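Local coordinates for SnoaL-like domain-containing protein (PDB 3G8Z) that is of unknown function but has a SnoaL-like, cystatin-type fold, the scaffold also used by polyketide cyclases of the SnoaL family, at residues V49-P54 / G70-K75; L103-Q108 / T140-F145. All blocks are in the same frame, centred on the assembly; numbering follows the deposited sequence.

Contact 1 of 2, residues V49-P54 / G70-K75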
loop_
_atom_site.group_PDB
_atom_site.type_symbol
_atom_site.label_atom_id
_atom_site.label_comp_id
_atom_site.label_asym_id
_atom_site.label_seq_id
_atom_site.Cartn_x
_atom_site.Cartn_y
_atom_site.Cartn_z
ATOM N N VAL A 49 -1.649 -5.159 -18.450
ATOM C CA VAL A 49 -1.715 -4.970 -16.997
ATOM C C VAL A 49 -1.451 -6.276 -16.237
ATOM O O VAL A 49 -1.958 -7.348 -16.598
ATOM C CB VAL A 49 -3.099 -4.399 -16.548
ATOM C CG1 VAL A 49 -4.217 -5.381 -16.879
ATOM C CG2 VAL A 49 -3.117 -4.040 -15.021
ATOM N N ILE A 50 -0.633 -6.188 -15.197
ATOM C CA ILE A 50 -0.431 -7.300 -14.272
ATOM C C ILE A 50 -1.280 -7.037 -13.039
ATOM O O ILE A 50 -1.108 -6.043 -12.365
ATOM C CB ILE A 50 1.034 -7.418 -13.822
ATOM C CG1 ILE A 50 1.963 -7.603 -15.026
ATOM C CG2 ILE A 50 1.181 -8.582 -12.847
ATOM C CD1 ILE A 50 3.444 -7.340 -14.702
ATOM N N TRP A 51 -2.221 -7.928 -12.765
ATOM C CA TRP A 51 -3.219 -7.691 -11.722
ATOM C C TRP A 51 -3.119 -8.756 -10.625
ATOM O O TRP A 51 -3.367 -9.941 -10.887
ATOM C CB TRP A 51 -4.593 -7.736 -12.381
ATOM C CG TRP A 51 -5.721 -7.424 -11.494
ATOM C CD1 TRP A 51 -6.225 -8.210 -10.502
ATOM C CD2 TRP A 51 -6.518 -6.241 -11.515
ATOM N NE1 TRP A 51 -7.287 -7.584 -9.890
ATOM C CE2 TRP A 51 -7.489 -6.372 -10.499
ATOM C CE3 TRP A 51 -6.518 -5.089 -12.302
ATOM C CZ2 TRP A 51 -8.456 -5.394 -10.262
ATOM C CZ3 TRP A 51 -7.483 -4.123 -12.059
ATOM C CH2 TRP A 51 -8.427 -4.278 -11.049
ATOM N N HIS A 52 -2.722 -8.352 -9.418
ATOM C CA HIS A 52 -2.557 -9.298 -8.298
ATOM C C HIS A 52 -3.760 -9.241 -7.347
ATOM O O HIS A 52 -3.962 -8.251 -6.636
ATOM C CB HIS A 52 -1.291 -9.013 -7.483
ATOM C CG HIS A 52 -0.047 -8.843 -8.300
ATOM N ND1 HIS A 52 0.680 -9.910 -8.776
ATOM C CD2 HIS A 52 0.638 -7.734 -8.656
ATOM C CE1 HIS A 52 1.740 -9.463 -9.431
ATOM N NE2 HIS A 52 1.755 -8.142 -9.345
ATOM N N GLN A 53 -4.556 -10.295 -7.340
ATOM C CA GLN A 53 -5.734 -10.357 -6.502
ATOM C C GLN A 53 -5.447 -11.328 -5.368
ATOM O O GLN A 53 -5.170 -12.515 -5.611
ATOM C CB GLN A 53 -6.917 -10.834 -7.345
ATOM C CG GLN A 53 -8.272 -10.812 -6.634
ATOM C CD GLN A 53 -8.975 -9.460 -6.666
ATOM O OE1 GLN A 53 -8.953 -8.751 -7.675
ATOM N NE2 GLN A 53 -9.608 -9.105 -5.559
ATOM N N PRO A 54 -5.502 -10.841 -4.126
ATOM C CA PRO A 54 -5.150 -11.634 -2.972
ATOM C C PRO A 54 -6.187 -12.681 -2.616
ATOM O O PRO A 54 -7.291 -12.694 -3.157
ATOM C CB PRO A 54 -5.069 -10.588 -1.861
ATOM C CG PRO A 54 -6.018 -9.568 -2.258
ATOM C CD PRO A 54 -5.935 -9.490 -3.743
ATOM N N GLY A 70 -10.277 -7.889 -18.087
ATOM C CA GLY A 70 -11.583 -7.314 -18.411
ATOM C C GLY A 70 -12.719 -8.293 -18.127
ATOM O O GLY A 70 -13.634 -8.008 -17.361
ATOM N N PRO A 71 -12.661 -9.471 -18.725
ATOM C CA PRO A 71 -13.668 -10.485 -18.446
ATOM C C PRO A 71 -13.772 -10.877 -16.972
ATOM O O PRO A 71 -14.871 -11.157 -16.494
ATOM C CB PRO A 71 -13.208 -11.667 -19.318
ATOM C CG PRO A 71 -12.434 -11.042 -20.385
ATOM C CD PRO A 71 -11.710 -9.926 -19.754
HETATM N N MSE A 72 -12.658 -10.876 -16.260
HETATM C CA MSE A 72 -12.685 -11.197 -14.850
HETATM C C MSE A 72 -13.435 -10.141 -14.036
HETATM O O MSE A 72 -14.145 -10.485 -13.089
HETATM C CB MSE A 72 -11.264 -11.325 -14.326
HETATM C CG MSE A 72 -11.187 -11.778 -12.900
HETATM SE SE MSE A 72 -9.374 -11.575 -12.345
HETATM C CE MSE A 72 -9.221 -9.567 -12.202
ATOM N N LEU A 73 -13.237 -8.867 -14.380
ATOM C CA LEU A 73 -13.965 -7.774 -13.756
ATOM C C LEU A 73 -15.454 -7.906 -14.040
ATOM O O LEU A 73 -16.285 -7.674 -13.171
ATOM C CB LEU A 73 -13.433 -6.433 -14.244
ATOM C CG LEU A 73 -12.038 -6.050 -13.754
ATOM C CD1 LEU A 73 -11.580 -4.749 -14.402
ATOM C CD2 LEU A 73 -12.011 -5.929 -12.225
ATOM N N GLY A 74 -15.790 -8.331 -15.247
ATOM C CA GLY A 74 -17.179 -8.586 -15.603
ATOM C C GLY A 74 -17.791 -9.712 -14.796
ATOM O O GLY A 74 -18.942 -9.622 -14.354
ATOM N N LYS A 75 -17.033 -10.780 -14.598
ATOM C CA LYS A 75 -17.520 -11.918 -13.833
ATOM C C LYS A 75 -17.698 -11.531 -12.367
ATOM O O LYS A 75 -18.630 -11.984 -11.683
ATOM C CB LYS A 75 -16.551 -13.104 -13.953
ATOM C CG LYS A 75 -17.074 -14.372 -13.317
#
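Trp51 on strand 49-53 meets Met72 and Leu73 of helix 66-79 through its indole, and its side chain can be traced outward atom by atom. CB leaves the strand in the direction of the helix. CG lies anti to the backbone N (chi1 -176°), which carries the ring across the gap. At the five-membered ring the methyl of Met72, a selenomethionine, covers one face: Met72 CE is 3.7 Å from Trp51 CD1 and 3.6 Å from Trp51 NE1, with Trp51 CE2 and CG slightly farther from the same methyl. It stands 20° off the normal at the centroid, a CH-pi contact. The selenium takes a more distant, oblique place in this Met-aromatic pair. Because Met72 was deposited in two conformers, these details apply to one of them. Trp51 NE1 also donates to Gln53 OE1 at 3.0 Å. That bond is nearly straight (177°) and lies in the indole plane, so it helps fix the ring's rotation. At the six-membered end, Trp51 CZ2 and CH2 each lie 4.1 Å from Leu73 CD2, which approaches obliquely. Val69 and Val132 also touch the indole. The arrangement is apolar helix-on-sheet packing within the SnoaL-like, cystatin-type fold.

Contact 2 of 2, residues L103-Q108 / T140-F145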
loop_
_atom_site.group_PDB
_atom_site.type_symbol
_atom_site.label_atom_id
_atom_site.label_comp_id
_atom_site.label_asym_id
_atom_site.label_seq_id
_atom_site.Cartn_x
_atom_site.Cartn_y
_atom_site.Cartn_z
ATOM N N LEU A 103 -8.834 2.911 1.226
ATOM C CA LEU A 103 -10.224 2.912 0.865
ATOM C C LEU A 103 -11.041 1.954 1.692
ATOM O O LEU A 103 -10.524 1.223 2.559
ATOM C CB LEU A 103 -10.373 2.630 -0.637
ATOM C CG LEU A 103 -9.638 1.429 -1.198
ATOM C CD1 LEU A 103 -10.384 0.159 -0.774
ATOM C CD2 LEU A 103 -9.464 1.542 -2.734
ATOM N N GLU A 104 -12.341 2.026 1.467
ATOM C CA GLU A 104 -13.286 1.089 2.022
ATOM C C GLU A 104 -14.010 0.416 0.877
ATOM O O GLU A 104 -14.404 1.069 -0.099
ATOM C CB GLU A 104 -14.315 1.807 2.894
ATOM C CG GLU A 104 -15.268 0.854 3.593
ATOM C CD GLU A 104 -16.497 1.534 4.142
ATOM O OE1 GLU A 104 -17.267 2.150 3.345
ATOM O OE2 GLU A 104 -16.697 1.428 5.374
ATOM N N PHE A 105 -14.188 -0.893 0.967
ATOM C CA PHE A 105 -15.043 -1.512 -0.006
ATOM C C PHE A 105 -16.151 -2.296 0.655
ATOM O O PHE A 105 -16.074 -2.635 1.839
ATOM C CB PHE A 105 -14.244 -2.297 -1.043
ATOM C CG PHE A 105 -13.448 -3.400 -0.489
ATOM C CD1 PHE A 105 -13.997 -4.653 -0.356
ATOM C CD2 PHE A 105 -12.118 -3.201 -0.130
ATOM C CE1 PHE A 105 -13.244 -5.717 0.155
ATOM C CE2 PHE A 105 -11.362 -4.236 0.388
ATOM C CZ PHE A 105 -11.922 -5.507 0.540
ATOM N N SER A 106 -17.222 -2.497 -0.107
ATOM C CA SER A 106 -18.414 -3.110 0.404
ATOM C C SER A 106 -19.123 -3.880 -0.704
ATOM O O SER A 106 -18.741 -3.841 -1.868
ATOM C CB SER A 106 -19.327 -2.023 0.973
ATOM O OG SER A 106 -19.637 -1.111 -0.047
ATOM N N GLY A 107 -20.151 -4.616 -0.315
ATOM C CA GLY A 107 -20.851 -5.430 -1.243
ATOM C C GLY A 107 -21.775 -6.352 -0.487
ATOM O O GLY A 107 -21.675 -6.513 0.717
ATOM N N GLN A 108 -22.660 -6.990 -1.223
ATOM C CA GLN A 108 -23.578 -7.917 -0.616
ATOM C C GLN A 108 -23.812 -8.974 -1.652
ATOM O O GLN A 108 -24.460 -8.699 -2.671
ATOM C CB GLN A 108 -24.859 -7.186 -0.252
ATOM C CG GLN A 108 -25.960 -8.083 0.315
ATOM C CD GLN A 108 -25.550 -8.718 1.617
ATOM O OE1 GLN A 108 -25.207 -8.025 2.577
ATOM N NE2 GLN A 108 -25.615 -10.059 1.672
ATOM N N THR A 140 -10.555 -13.252 4.911
ATOM C CA THR A 140 -11.492 -14.371 5.140
ATOM C C THR A 140 -12.905 -13.995 4.673
ATOM O O THR A 140 -13.605 -14.779 4.023
ATOM C CB THR A 140 -11.516 -14.776 6.641
ATOM O OG1 THR A 140 -10.243 -15.331 6.993
ATOM C CG2 THR A 140 -12.568 -15.850 6.918
ATOM N N GLN A 141 -13.336 -12.781 5.015
ATOM C CA GLN A 141 -14.649 -12.298 4.608
ATOM C C GLN A 141 -14.703 -12.098 3.082
ATOM O O GLN A 141 -15.666 -12.510 2.445
ATOM C CB GLN A 141 -14.996 -11.011 5.358
ATOM C CG GLN A 141 -16.273 -10.343 4.918
ATOM C CD GLN A 141 -16.473 -8.969 5.556
ATOM O OE1 GLN A 141 -16.207 -7.952 4.932
ATOM N NE2 GLN A 141 -16.933 -8.944 6.797
ATOM N N GLU A 142 -13.663 -11.502 2.497
ATOM C CA GLU A 142 -13.642 -11.275 1.046
ATOM C C GLU A 142 -13.613 -12.589 0.268
ATOM O O GLU A 142 -14.246 -12.703 -0.784
ATOM C CB GLU A 142 -12.455 -10.426 0.603
ATOM C CG GLU A 142 -12.782 -9.665 -0.685
ATOM C CD GLU A 142 -11.570 -9.229 -1.484
ATOM O OE1 GLU A 142 -10.398 -9.459 -1.050
ATOM O OE2 GLU A 142 -11.808 -8.679 -2.582
ATOM N N ASP A 143 -12.865 -13.560 0.775
ATOM C CA ASP A 143 -12.821 -14.873 0.156
ATOM C C ASP A 143 -14.222 -15.486 0.077
ATOM O O ASP A 143 -14.591 -16.078 -0.933
ATOM C CB ASP A 143 -11.949 -15.825 0.953
ATOM C CG ASP A 143 -10.466 -15.596 0.770
ATOM O OD1 ASP A 143 -10.045 -14.811 -0.088
ATOM O OD2 ASP A 143 -9.704 -16.240 1.522
ATOM N N ALA A 144 -14.985 -15.359 1.154
ATOM C CA ALA A 144 -16.339 -15.918 1.199
ATOM C C ALA A 144 -17.255 -15.154 0.235
ATOM O O ALA A 144 -18.107 -15.745 -0.434
ATOM C CB ALA A 144 -16.894 -15.879 2.609
ATOM N N PHE A 145 -17.070 -13.838 0.174
ATOM C CA PHE A 145 -17.858 -12.987 -0.703
ATOM C C PHE A 145 -17.756 -13.462 -2.162
ATOM O O PHE A 145 -18.769 -13.628 -2.871
ATOM C CB PHE A 145 -17.369 -11.545 -0.552
ATOM C CG PHE A 145 -18.071 -10.538 -1.430
ATOM C CD1 PHE A 145 -19.298 -10.007 -1.063
ATOM C CD2 PHE A 145 -17.469 -10.059 -2.591
ATOM C CE1 PHE A 145 -19.923 -9.066 -1.845
ATOM C CE2 PHE A 145 -18.102 -9.126 -3.380
ATOM C CZ PHE A 145 -19.346 -8.629 -3.003
#
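Phe145 swings its ring away from its own backbone nitrogen (chi1 179°), out from helix 139-146 to the backbone of Gly107 and Gln108, while Phe105 has CG between its backbone N and carbonyl carbon (chi1 61°), which places CE1 beside Glu142. The axes of the two segments run 39° apart and approach to 10.3 Å, so side chains bridge most of the gap. On the Phe145 ring, CE1 lies 3.5 Å from Gln108 N and 3.6 Å from Gly107 C, and CZ lies 3.9 Å from Gly107 CA. Gln108 N sits at the ring edge, close to its plane, but donates its hydrogen bond to Thr83 OG1, so its approach to the ring is packing. Having no side chain, Gly107 leaves its backbone accessible to the phenyl group. One turn earlier in the helix, the methylene Glu142 CG is 4.1 Å from Phe105 CE1. The two side chains cross at about a right angle. Phe84 adds a further aromatic neighbour to both phenylalanines. Beyond its methylene, Glu142 uses OE1 for Ser136 OG and Gln139 NE2, and OE2 for Trp146 NE1. Chemically, then, helix and strand are joined by dispersion and shape fit, while the buried carboxylate is satisfied by donors outside these two segments.

Contacts 1 and 2 join different helices to one curved mixed sheet, with their centres about 16 Å apart. Strand 49-53 and strand 98-109 are separated in the sheet by strands 128-136 and 112-125. Direct packing connects the two sites where Gln53 NE2 comes within 3.7 Å of Glu142 OE2; Gln53 also accepts the indole N-H of Trp51, giving a short path from one aromatic group to the other contact. A bound glycerol, probably from the crystallisation liquor, lies about 4 Å from the Trp51 side chain, and glycerol is also about 6 Å from that of Phe105. This is consistent with the two contacts lying near a pocket; whether it binds anything in nature is not known.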